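Local coordinates for protein carbohydrate binding module (Ruminococcus flavefaciens, PDB 4V1K) that probably binds plant cell-wall polysaccharides as a non-catalytic carbohydrate-binding module of the family 9 glycoside hydrolase Cel9A of the cellulosome, at residues E43-Y57 against T80-V94. Numbering follows the deposited sequence.
Sequences EVQVNISANKNIGKY and TQSISGNSGTITWKV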
loop_
_atom_site.group_PDB
_atom_site.type_symbol
_atom_site.label_atom_id
_atom_site.label_comp_id
_atom_site.label_asym_id
_atom_site.label_seq_id
_atom_site.Cartn_x
_atom_site.Cartn_y
_atom_site.Cartn_z
ATOM N N GLU A 43 -5.671 -4.441 -7.713
ATOM C CA GLU A 43 -5.242 -3.063 -7.461
ATOM C C GLU A 43 -5.230 -2.807 -5.954
ATOM O O GLU A 43 -6.102 -3.328 -5.218
ATOM C CB GLU A 43 -6.207 -2.118 -8.213
ATOM C CG GLU A 43 -5.844 -0.670 -8.336
ATOM C CD GLU A 43 -6.830 0.061 -9.279
ATOM O OE1 GLU A 43 -7.057 -0.365 -10.433
ATOM O OE2 GLU A 43 -7.406 1.059 -8.868
ATOM N N VAL A 44 -4.301 -1.959 -5.521
ATOM C CA VAL A 44 -4.277 -1.416 -4.158
ATOM C C VAL A 44 -4.347 0.108 -4.232
ATOM O O VAL A 44 -3.621 0.712 -5.011
ATOM C CB VAL A 44 -3.000 -1.824 -3.412
ATOM C CG1 VAL A 44 -3.024 -1.336 -1.972
ATOM C CG2 VAL A 44 -2.832 -3.322 -3.420
ATOM N N GLN A 45 -5.236 0.709 -3.452
ATOM C CA GLN A 45 -5.360 2.156 -3.367
ATOM C C GLN A 45 -5.153 2.625 -1.927
ATOM O O GLN A 45 -5.705 2.035 -0.989
ATOM C CB GLN A 45 -6.732 2.630 -3.851
ATOM C CG GLN A 45 -6.957 2.349 -5.319
ATOM C CD GLN A 45 -8.222 2.980 -5.866
ATOM O OE1 GLN A 45 -9.213 3.102 -5.155
ATOM N NE2 GLN A 45 -8.193 3.382 -7.151
ATOM N N VAL A 46 -4.327 3.660 -1.774
ATOM C CA VAL A 46 -4.063 4.278 -0.477
ATOM C C VAL A 46 -4.595 5.723 -0.561
ATOM O O VAL A 46 -4.108 6.543 -1.354
ATOM C CB VAL A 46 -2.585 4.228 -0.113
ATOM C CG1 VAL A 46 -2.356 4.910 1.235
ATOM C CG2 VAL A 46 -2.103 2.758 -0.080
ATOM N N ASN A 47 -5.586 6.021 0.277
ATOM C CA ASN A 47 -6.226 7.344 0.331
ATOM C C ASN A 47 -5.612 8.143 1.458
ATOM O O ASN A 47 -5.651 7.716 2.629
ATOM C CB ASN A 47 -7.737 7.195 0.484
ATOM C CG ASN A 47 -8.344 6.488 -0.700
ATOM O OD1 ASN A 47 -8.306 6.999 -1.814
ATOM N ND2 ASN A 47 -8.863 5.301 -0.479
ATOM N N ILE A 48 -5.050 9.293 1.100
ATOM C CA ILE A 48 -4.351 10.119 2.082
ATOM C C ILE A 48 -4.883 11.538 2.118
ATOM O O ILE A 48 -5.458 12.018 1.137
ATOM C CB ILE A 48 -2.815 10.140 1.857
ATOM C CG1 ILE A 48 -2.424 10.815 0.540
ATOM C CG2 ILE A 48 -2.221 8.752 1.918
ATOM C CD1 ILE A 48 -0.928 11.072 0.382
ATOM N N SER A 49 -4.662 12.202 3.248
ATOM C CA SER A 49 -5.057 13.590 3.429
ATOM C C SER A 49 -4.077 14.344 4.307
ATOM O O SER A 49 -3.274 13.742 5.044
ATOM C CB SER A 49 -6.492 13.656 3.962
ATOM O OG SER A 49 -6.601 13.205 5.293
ATOM N N ALA A 50 -4.134 15.664 4.237
ATOM C CA ALA A 50 -3.199 16.513 4.945
ATOM C C ALA A 50 -3.880 17.847 5.233
ATOM O O ALA A 50 -5.030 18.087 4.805
ATOM C CB ALA A 50 -1.944 16.707 4.103
ATOM N N ASN A 51 -3.186 18.705 5.971
ATOM C CA ASN A 51 -3.693 20.024 6.302
ATOM C C ASN A 51 -3.279 21.108 5.297
ATOM O O ASN A 51 -3.571 22.290 5.486
ATOM C CB ASN A 51 -3.244 20.378 7.722
ATOM C CG ASN A 51 -4.001 19.584 8.770
ATOM O OD1 ASN A 51 -5.150 19.209 8.556
ATOM N ND2 ASN A 51 -3.361 19.312 9.892
ATOM N N LYS A 52 -2.592 20.697 4.236
ATOM C CA LYS A 52 -2.140 21.603 3.192
ATOM C C LYS A 52 -2.023 20.787 1.917
ATOM O O LYS A 52 -2.202 19.559 1.943
ATOM C CB LYS A 52 -0.795 22.209 3.585
ATOM C CG LYS A 52 0.287 21.181 3.837
ATOM C CD LYS A 52 1.564 21.807 4.392
ATOM C CE LYS A 52 2.392 22.428 3.280
ATOM N NZ LYS A 52 3.787 22.711 3.715
ATOM N N ASN A 53 -1.750 21.447 0.805
ATOM C CA ASN A 53 -1.622 20.730 -0.477
ATOM C C ASN A 53 -0.486 19.705 -0.399
ATOM O O ASN A 53 0.607 19.999 0.079
ATOM C CB ASN A 53 -1.421 21.702 -1.648
ATOM C CG ASN A 53 -2.662 22.556 -1.906
ATOM O OD1 ASN A 53 -3.773 22.214 -1.475
ATOM N ND2 ASN A 53 -2.484 23.665 -2.607
ATOM N N ILE A 54 -0.748 18.501 -0.881
ATOM C CA ILE A 54 0.168 17.393 -0.687
ATOM C C ILE A 54 1.379 17.430 -1.602
ATOM O O ILE A 54 2.487 17.192 -1.146
ATOM C CB ILE A 54 -0.595 16.052 -0.815
ATOM C CG1 ILE A 54 -1.479 15.886 0.426
ATOM C CG2 ILE A 54 0.366 14.871 -0.958
ATOM C CD1 ILE A 54 -2.540 14.841 0.303
ATOM N N GLY A 55 1.169 17.713 -2.882
ATOM C CA GLY A 55 2.250 17.672 -3.855
ATOM C C GLY A 55 2.645 16.269 -4.258
ATOM O O GLY A 55 1.789 15.386 -4.344
ATOM N N LYS A 56 3.934 16.077 -4.550
ATOM C CA LYS A 56 4.413 14.804 -5.069
ATOM C C LYS A 56 4.745 13.771 -3.996
ATOM O O LYS A 56 5.402 14.067 -2.982
ATOM C CB LYS A 56 5.630 14.986 -5.974
ATOM C CG LYS A 56 5.216 15.145 -7.428
ATOM C CD LYS A 56 6.404 15.142 -8.375
ATOM C CE LYS A 56 7.124 16.462 -8.409
ATOM N NZ LYS A 56 6.314 17.549 -9.027
ATOM N N TYR A 57 4.291 12.570 -4.277
ATOM C CA TYR A 57 4.687 11.323 -3.610
ATOM C C TYR A 57 5.565 10.523 -4.567
ATOM O O TYR A 57 5.253 10.433 -5.746
ATOM C CB TYR A 57 3.426 10.490 -3.280
ATOM C CG TYR A 57 3.642 8.992 -3.087
ATOM C CD1 TYR A 57 3.983 8.458 -1.837
ATOM C CD2 TYR A 57 3.509 8.105 -4.151
ATOM C CE1 TYR A 57 4.190 7.099 -1.672
ATOM C CE2 TYR A 57 3.732 6.737 -4.005
ATOM C CZ TYR A 57 4.048 6.230 -2.768
ATOM O OH TYR A 57 4.229 4.860 -2.667
ATOM N N THR A 80 5.361 7.678 -9.134
ATOM C CA THR A 80 5.369 9.106 -8.839
ATOM C C THR A 80 3.940 9.611 -9.088
ATOM O O THR A 80 3.385 9.369 -10.155
ATOM C CB THR A 80 6.383 9.878 -9.717
ATOM O OG1 THR A 80 7.708 9.362 -9.489
ATOM C CG2 THR A 80 6.373 11.367 -9.427
ATOM N N GLN A 81 3.355 10.296 -8.101
ATOM C CA GLN A 81 1.980 10.820 -8.166
ATOM C C GLN A 81 1.987 12.227 -7.574
ATOM O O GLN A 81 2.542 12.443 -6.506
ATOM C CB GLN A 81 1.081 9.948 -7.292
ATOM C CG GLN A 81 -0.290 10.497 -6.980
ATOM C CD GLN A 81 -1.294 10.039 -7.987
ATOM O OE1 GLN A 81 -1.201 8.929 -8.481
ATOM N NE2 GLN A 81 -2.263 10.876 -8.289
ATOM N N SER A 82 1.370 13.177 -8.251
ATOM C CA SER A 82 1.226 14.526 -7.711
ATOM C C SER A 82 -0.239 14.713 -7.316
ATOM O O SER A 82 -1.137 14.434 -8.107
ATOM C CB SER A 82 1.625 15.580 -8.740
ATOM O OG SER A 82 1.638 16.879 -8.155
ATOM N N ILE A 83 -0.450 15.184 -6.093
ATOM C CA ILE A 83 -1.771 15.446 -5.537
ATOM C C ILE A 83 -1.909 16.956 -5.339
ATOM O O ILE A 83 -1.199 17.563 -4.543
ATOM C CB ILE A 83 -1.990 14.682 -4.205
ATOM C CG1 ILE A 83 -1.934 13.172 -4.456
ATOM C CG2 ILE A 83 -3.316 15.087 -3.561
ATOM C CD1 ILE A 83 -1.895 12.312 -3.204
ATOM N N SER A 84 -2.834 17.570 -6.073
ATOM C CA SER A 84 -2.860 19.030 -6.109
ATOM C C SER A 84 -3.513 19.668 -4.871
ATOM O O SER A 84 -3.155 20.799 -4.498
ATOM C CB SER A 84 -3.456 19.560 -7.425
ATOM O OG SER A 84 -4.709 19.011 -7.645
ATOM N N GLY A 85 -4.446 18.962 -4.239
ATOM C CA GLY A 85 -5.149 19.498 -3.058
ATOM C C GLY A 85 -4.761 18.810 -1.767
ATOM O O GLY A 85 -3.671 18.215 -1.684
ATOM N N ASN A 86 -5.649 18.889 -0.776
ATOM C CA ASN A 86 -5.386 18.391 0.596
ATOM C C ASN A 86 -5.690 16.874 0.755
ATOM O O ASN A 86 -5.522 16.319 1.825
ATOM C CB ASN A 86 -6.247 19.168 1.650
ATOM C CG ASN A 86 -5.820 20.622 1.873
ATOM O OD1 ASN A 86 -6.153 21.212 2.917
ATOM N ND2 ASN A 86 -5.148 21.225 0.912
ATOM N N SER A 87 -6.162 16.216 -0.293
ATOM C CA SER A 87 -6.445 14.794 -0.231
ATOM C C SER A 87 -6.333 14.164 -1.612
ATOM O O SER A 87 -6.597 14.818 -2.643
ATOM C CB SER A 87 -7.835 14.517 0.369
ATOM O OG SER A 87 -8.877 14.974 -0.460
ATOM N N GLY A 88 -5.901 12.914 -1.639
ATOM C CA GLY A 88 -5.838 12.196 -2.899
ATOM C C GLY A 88 -5.589 10.712 -2.692
ATOM O O GLY A 88 -5.636 10.211 -1.559
ATOM N N THR A 89 -5.293 10.034 -3.798
ATOM C CA THR A 89 -5.210 8.582 -3.851
ATOM C C THR A 89 -3.957 8.126 -4.606
ATOM O O THR A 89 -3.645 8.648 -5.679
ATOM C CB THR A 89 -6.454 8.025 -4.566
ATOM O OG1 THR A 89 -7.627 8.542 -3.918
ATOM C CG2 THR A 89 -6.466 6.492 -4.572
ATOM N N ILE A 90 -3.223 7.195 -4.008
ATOM C CA ILE A 90 -2.098 6.561 -4.663
ATOM C C ILE A 90 -2.532 5.142 -5.031
ATOM O O ILE A 90 -2.995 4.378 -4.190
ATOM C CB ILE A 90 -0.885 6.512 -3.737
ATOM C CG1 ILE A 90 -0.422 7.931 -3.386
ATOM C CG2 ILE A 90 0.244 5.729 -4.374
ATOM C CD1 ILE A 90 0.138 8.063 -1.991
ATOM N N THR A 91 -2.397 4.819 -6.301
ATOM C CA THR A 91 -2.871 3.560 -6.872
ATOM C C THR A 91 -1.694 2.699 -7.370
ATOM O O THR A 91 -0.830 3.193 -8.146
ATOM C CB THR A 91 -3.829 3.843 -8.041
ATOM O OG1 THR A 91 -4.933 4.620 -7.571
ATOM C CG2 THR A 91 -4.344 2.536 -8.646
ATOM N N TRP A 92 -1.703 1.418 -6.949
ATOM C CA TRP A 92 -0.836 0.376 -7.529
ATOM C C TRP A 92 -1.648 -0.671 -8.285
ATOM O O TRP A 92 -2.460 -1.360 -7.702
ATOM C CB TRP A 92 -0.042 -0.295 -6.419
ATOM C CG TRP A 92 0.909 -1.365 -6.872
ATOM C CD1 TRP A 92 1.660 -1.361 -8.011
ATOM C CD2 TRP A 92 1.218 -2.601 -6.200
ATOM N NE1 TRP A 92 2.415 -2.494 -8.087
ATOM C CE2 TRP A 92 2.169 -3.278 -7.002
ATOM C CE3 TRP A 92 0.796 -3.192 -5.004
ATOM C CZ2 TRP A 92 2.713 -4.513 -6.654
ATOM C CZ3 TRP A 92 1.341 -4.447 -4.644
ATOM C CH2 TRP A 92 2.290 -5.089 -5.477
ATOM N N LYS A 93 -1.421 -0.761 -9.592
ATOM C CA LYS A 93 -2.003 -1.817 -10.420
ATOM C C LYS A 93 -1.081 -3.034 -10.299
ATOM O O LYS A 93 0.094 -2.993 -10.700
ATOM C CB LYS A 93 -2.161 -1.355 -11.890
ATOM C CG LYS A 93 -3.034 -0.091 -11.989
ATOM C CD LYS A 93 -3.439 0.312 -13.380
ATOM C CE LYS A 93 -4.497 1.408 -13.285
ATOM N NZ LYS A 93 -4.965 1.870 -14.617
ATOM N N VAL A 94 -1.595 -4.088 -9.662
ATOM C CA VAL A 94 -0.776 -5.231 -9.296
ATOM C C VAL A 94 -0.510 -6.103 -10.527
ATOM O O VAL A 94 -1.453 -6.552 -11.174
ATOM C CB VAL A 94 -1.447 -6.058 -8.190
ATOM C CG1 VAL A 94 -0.546 -7.189 -7.757
ATOM C CG2 VAL A 94 -1.779 -5.177 -6.974
HETATM O O HOH W 1 -5.842 23.640 3.905
HETATM O O HOH W 2 3.895 18.464 -7.325
#
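Strand 43-49 runs antiparallel to strand 87-93, their axes 4.6 Å apart at 160°, and past the paired turns 50-54 and 84-86 a second antiparallel ladder joins strand 55-57 to strand 80-83. The two ladders belong to the two opposed sheets of a beta-sandwich; the two segments pass side by side from one sheet to the other, their register shifting by two. At the turn Ala-50 N donates to Asn-86 O, and a water links Asn-86 OD1 to Asn-51 O. Gly-55, with a positive phi of 76°, opens the second ladder.

Between the sheets the contacts are mostly apolar. In one of its two conformers, Ile-90 lays CD1 over one face of the Tyr-57 ring, 3.9 Å from its centroid, a CH-pi contact. With Tyr-57 CG anti to the backbone N (chi1 158°), the ring reaches under Ile-90, meets the Phe-112 ring with the planes nearly parallel and hydrogen-bonds through OH to Gly-113 O. Replacing Tyr-57 by alanine is likely to leave a gap beside Ile-90 and Gly-113 O without this donor. Ile-48 CD1 lies 3.9 Å from Ile-83 CD1, tying the two ladders together.

On the other face of strand 87-93, Thr-89 OG1 donates to Asn-47 OD1 (2.7 Å), nearly in line with its C=O bond; Asn-47 ND2 turns to Ser-126 OG. Apolar contacts thus join the two sheets inside, whereas polar pairs link neighbouring strands outside.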